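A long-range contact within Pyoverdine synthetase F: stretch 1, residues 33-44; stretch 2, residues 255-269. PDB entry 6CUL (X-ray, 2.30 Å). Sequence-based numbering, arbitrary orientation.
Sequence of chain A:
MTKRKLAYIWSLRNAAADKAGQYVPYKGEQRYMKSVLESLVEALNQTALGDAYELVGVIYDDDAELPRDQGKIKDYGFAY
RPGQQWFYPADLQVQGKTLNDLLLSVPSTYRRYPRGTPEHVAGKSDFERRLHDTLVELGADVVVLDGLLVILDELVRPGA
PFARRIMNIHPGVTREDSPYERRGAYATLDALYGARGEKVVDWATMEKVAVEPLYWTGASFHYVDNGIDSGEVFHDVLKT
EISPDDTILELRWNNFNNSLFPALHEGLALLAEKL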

# COMPACT_ATOMS: atom_id res chain seq x y z
N MSE A 33 7.15 -13.06 -1.84
CA MSE A 33 6.70 -11.75 -1.37
C MSE A 33 5.38 -11.44 -1.97
O MSE A 33 5.31 -10.84 -3.01
N LYS A 34 4.33 -11.91 -1.34
CA LYS A 34 3.00 -11.75 -1.81
C LYS A 34 2.59 -10.33 -1.66
O LYS A 34 2.98 -9.72 -0.73
N SER A 35 1.85 -9.82 -2.60
CA SER A 35 1.35 -8.50 -2.52
C SER A 35 0.16 -8.35 -1.62
O SER A 35 -0.45 -9.27 -1.23
N VAL A 36 -0.10 -7.12 -1.26
CA VAL A 36 -1.26 -6.78 -0.49
C VAL A 36 -2.53 -7.12 -1.24
O VAL A 36 -3.44 -7.55 -0.65
N LEU A 37 -2.59 -6.86 -2.53
CA LEU A 37 -3.71 -7.21 -3.34
C LEU A 37 -3.91 -8.70 -3.46
O LEU A 37 -4.97 -9.16 -3.39
N GLU A 38 -2.85 -9.45 -3.60
CA GLU A 38 -2.98 -10.89 -3.67
C GLU A 38 -3.57 -11.45 -2.39
O GLU A 38 -4.34 -12.33 -2.45
N SER A 39 -3.16 -10.92 -1.26
CA SER A 39 -3.73 -11.36 -0.07
C SER A 39 -5.22 -11.03 -0.00
O SER A 39 -5.91 -11.83 0.47
N LEU A 40 -5.62 -9.86 -0.41
CA LEU A 40 -7.01 -9.42 -0.48
C LEU A 40 -7.83 -10.21 -1.45
O LEU A 40 -8.93 -10.47 -1.21
N VAL A 41 -7.26 -10.56 -2.56
CA VAL A 41 -7.92 -11.42 -3.52
C VAL A 41 -8.18 -12.79 -2.88
O VAL A 41 -9.24 -13.26 -2.93
N GLU A 42 -7.21 -13.36 -2.22
CA GLU A 42 -7.41 -14.58 -1.51
C GLU A 42 -8.46 -14.45 -0.39
O GLU A 42 -9.19 -15.35 -0.18
N ALA A 43 -8.48 -13.33 0.30
CA ALA A 43 -9.44 -13.06 1.31
C ALA A 43 -10.82 -12.97 0.75
O ALA A 43 -11.68 -13.59 1.25
N LEU A 44 -11.01 -12.22 -0.30
CA LEU A 44 -12.29 -12.15 -0.93
C LEU A 44 -12.68 -13.53 -1.47
O LEU A 44 -13.82 -13.82 -1.50
N ASN A 255 5.83 -8.42 8.72
CA ASN A 255 4.78 -7.49 8.99
C ASN A 255 3.64 -7.66 7.97
O ASN A 255 2.53 -7.54 8.33
N PHE A 256 3.96 -7.91 6.72
CA PHE A 256 2.95 -8.18 5.73
C PHE A 256 2.24 -9.43 6.14
O PHE A 256 1.08 -9.43 6.05
N ASN A 257 2.94 -10.50 6.51
CA ASN A 257 2.31 -11.73 6.95
C ASN A 257 1.81 -11.78 8.44
O ASN A 257 0.84 -12.39 8.71
N ASN A 258 2.50 -11.17 9.39
CA ASN A 258 2.07 -11.15 10.80
C ASN A 258 1.04 -10.12 11.19
O ASN A 258 0.24 -10.36 11.99
N SER A 259 1.12 -8.95 10.65
CA SER A 259 0.19 -7.94 10.96
C SER A 259 -0.59 -7.24 9.88
O SER A 259 -1.60 -6.78 10.15
N LEU A 260 -0.03 -7.05 8.71
CA LEU A 260 -0.66 -6.33 7.62
C LEU A 260 -1.82 -6.95 6.89
O LEU A 260 -2.78 -6.31 6.65
N PHE A 261 -1.70 -8.17 6.50
CA PHE A 261 -2.78 -8.77 5.85
C PHE A 261 -3.96 -8.85 6.85
O PHE A 261 -5.05 -8.54 6.52
N PRO A 262 -3.69 -9.21 8.09
CA PRO A 262 -4.76 -9.26 9.07
C PRO A 262 -5.42 -7.93 9.34
O PRO A 262 -6.61 -7.88 9.39
N ALA A 263 -4.67 -6.89 9.47
CA ALA A 263 -5.28 -5.66 9.72
C ALA A 263 -6.16 -5.23 8.57
O ALA A 263 -7.20 -4.75 8.81
N LEU A 264 -5.73 -5.38 7.35
CA LEU A 264 -6.55 -4.99 6.29
C LEU A 264 -7.84 -5.80 6.24
O LEU A 264 -8.83 -5.24 6.01
N HIS A 265 -7.79 -7.10 6.39
CA HIS A 265 -9.01 -7.87 6.40
C HIS A 265 -9.93 -7.64 7.62
O HIS A 265 -11.06 -7.39 7.47
N GLU A 266 -9.41 -7.67 8.81
CA GLU A 266 -10.21 -7.38 9.96
C GLU A 266 -10.77 -5.99 9.89
O GLU A 266 -11.87 -5.84 10.21
N GLY A 267 -9.99 -5.03 9.43
CA GLY A 267 -10.47 -3.70 9.27
C GLY A 267 -11.62 -3.62 8.27
O GLY A 267 -12.54 -2.95 8.53
N LEU A 268 -11.53 -4.27 7.12
CA LEU A 268 -12.62 -4.28 6.19
C LEU A 268 -13.88 -4.97 6.81
O LEU A 268 -14.91 -4.42 6.80
N ALA A 269 -13.68 -6.10 7.46
CA ALA A 269 -14.76 -6.86 8.08
C ALA A 269 -15.52 -6.04 9.07
O ALA A 269 -16.70 -6.04 9.06

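Helix 36-44 crosses helix 255-269 at -52°, with the axes 10.1 Å apart at closest approach, and the contact is built around Val 36, Phe 261 and Phe 256. Val 36, in the t rotamer, acts as a knob in a hole formed by Phe 256, Leu 260, Phe 261 and Leu 264. Its CG2 lies 3.6 Å from Leu 260 CD2 and 4.0 Å from Phe 256 CZ, over one face of that ring, while its CG1 meets Leu 264 CD2 at 3.8 Å.

Phe 261 (m) points toward the first stretch where the backbones come close, and the small side chain of Ser 39 covers its face: Ser 39 CB sits 3.5 Å from the ring centroid, almost on the ring normal, in a CH-pi contact. One helical turn on, Ala 43 CB repeats this arrangement over His 265 (m), 3.8 Å from its ring centroid. Leu 40 (t, p) extends the apolar seam, its CD1 3.6 Å from Leu 268 CD1.

Phe 256, with chi1 between wells at -99°, receives Met 33 SE, a selenomethionine atom, obliquely at 4.1 Å from CD2. No direct hydrogen bond joins the stretches; instead, water 1 donates to Lys 34 O (3.3 Å) and accepts from Asn 257 ND2 (2.8 Å). Within stretch 1, Lys 34 NZ forms a salt bridge with Glu 42 OE2 at 2.7 Å.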

# COMPACT_ATOMS: atom_id res chain seq x y z
CB MSE A 33 7.68 -10.66 -1.76
CG MSE A 33 7.46 -9.29 -1.19
SE MSE A 33 7.34 -9.14 0.72
CE MSE A 33 9.16 -8.83 1.14
CB LYS A 34 2.08 -12.65 -1.00
CG LYS A 34 0.66 -12.77 -1.46
CD LYS A 34 -0.17 -13.38 -0.39
CE LYS A 34 -0.13 -14.90 -0.40
NZ LYS A 34 -1.00 -15.59 0.57
CB SER A 35 1.01 -7.98 -3.87
OG SER A 35 -0.13 -8.51 -4.36
CB VAL A 36 -1.26 -5.34 -0.10
CG1 VAL A 36 -2.52 -5.00 0.61
CG2 VAL A 36 -0.10 -5.05 0.77
CB LEU A 37 -3.59 -6.56 -4.71
CG LEU A 37 -4.76 -6.65 -5.66
CD1 LEU A 37 -5.90 -5.86 -5.13
CD2 LEU A 37 -4.44 -6.23 -7.07
CB GLU A 38 -1.68 -11.59 -4.00
CG GLU A 38 -1.90 -13.01 -4.37
CD GLU A 38 -0.74 -13.65 -5.01
OE1 GLU A 38 0.29 -13.07 -5.00
OE2 GLU A 38 -0.85 -14.72 -5.55
CB SER A 39 -2.98 -10.84 1.15
OG SER A 39 -3.13 -11.75 2.14
CB LEU A 40 -7.09 -7.94 -0.76
CG LEU A 40 -8.36 -7.19 -0.67
CD1 LEU A 40 -8.89 -7.31 0.71
CD2 LEU A 40 -8.15 -5.75 -0.99
CB VAL A 41 -7.15 -11.51 -4.83
CG1 VAL A 41 -7.64 -12.64 -5.68
CG2 VAL A 41 -7.25 -10.21 -5.56
CB GLU A 42 -6.13 -15.03 -0.92
CG GLU A 42 -5.10 -15.32 -1.95
CD GLU A 42 -3.75 -15.59 -1.40
OE1 GLU A 42 -2.97 -16.10 -2.14
OE2 GLU A 42 -3.51 -15.30 -0.28
CB ALA A 43 -9.12 -11.78 2.02
CB LEU A 44 -12.36 -11.10 -2.01
CG LEU A 44 -12.21 -9.63 -1.71
CD1 LEU A 44 -12.25 -8.77 -2.92
CD2 LEU A 44 -13.07 -9.06 -0.61
CB ASN A 255 5.27 -6.07 9.08
CG ASN A 255 4.38 -5.22 9.90
OD1 ASN A 255 3.96 -5.60 10.95
ND2 ASN A 255 4.07 -4.07 9.41
CB PHE A 256 3.50 -8.56 4.40
CG PHE A 256 3.57 -7.49 3.40
CD1 PHE A 256 3.60 -6.20 3.75
CD2 PHE A 256 3.72 -7.82 2.07
CE1 PHE A 256 3.73 -5.23 2.78
CE2 PHE A 256 3.85 -6.88 1.11
CZ PHE A 256 3.84 -5.60 1.46
CB ASN A 257 3.11 -12.95 6.45
CG ASN A 257 3.26 -13.01 4.87
OD1 ASN A 257 2.61 -13.77 4.21
ND2 ASN A 257 4.11 -12.27 4.35
CB ASN A 258 3.24 -11.04 11.76
CG ASN A 258 3.62 -12.36 12.39
OD1 ASN A 258 3.12 -13.38 12.04
ND2 ASN A 258 4.52 -12.31 13.34
CB SER A 259 0.94 -6.92 11.78
OG SER A 259 0.08 -6.08 12.42
CB LEU A 260 0.39 -5.82 6.64
CG LEU A 260 -0.08 -4.76 5.66
CD1 LEU A 260 0.93 -3.64 5.55
CD2 LEU A 260 -0.44 -5.31 4.31
CB PHE A 261 -2.36 -10.09 5.17
CG PHE A 261 -1.33 -9.92 4.11
CD1 PHE A 261 -1.18 -8.73 3.48
CD2 PHE A 261 -0.51 -10.93 3.77
CE1 PHE A 261 -0.25 -8.56 2.54
CE2 PHE A 261 0.43 -10.76 2.83
CZ PHE A 261 0.56 -9.58 2.20
CB PRO A 262 -4.09 -9.81 10.31
CG PRO A 262 -2.88 -10.46 9.82
CD PRO A 262 -2.43 -9.71 8.65
CB ALA A 263 -4.26 -4.59 10.05
CB LEU A 264 -5.80 -5.06 4.98
CG LEU A 264 -6.57 -5.08 3.68
CD1 LEU A 264 -7.24 -3.79 3.37
CD2 LEU A 264 -5.68 -5.60 2.61
CB HIS A 265 -8.72 -9.33 6.24
CG HIS A 265 -7.69 -9.64 5.19
ND1 HIS A 265 -7.04 -10.84 5.12
CD2 HIS A 265 -7.13 -8.86 4.24
CE1 HIS A 265 -6.16 -10.80 4.16
NE2 HIS A 265 -6.19 -9.61 3.62
CB GLU A 266 -9.47 -7.54 11.25
CG GLU A 266 -9.36 -8.95 11.76
CD GLU A 266 -8.80 -9.03 13.14
OE1 GLU A 266 -7.77 -8.43 13.44
OE2 GLU A 266 -9.42 -9.69 13.94
CB LEU A 268 -12.22 -4.90 4.84
CG LEU A 268 -11.27 -4.19 3.86
CD1 LEU A 268 -10.84 -5.04 2.69
CD2 LEU A 268 -11.71 -2.85 3.34
CB ALA A 269 -14.21 -8.09 8.75
O HOH W 1 4.32 -11.51 1.65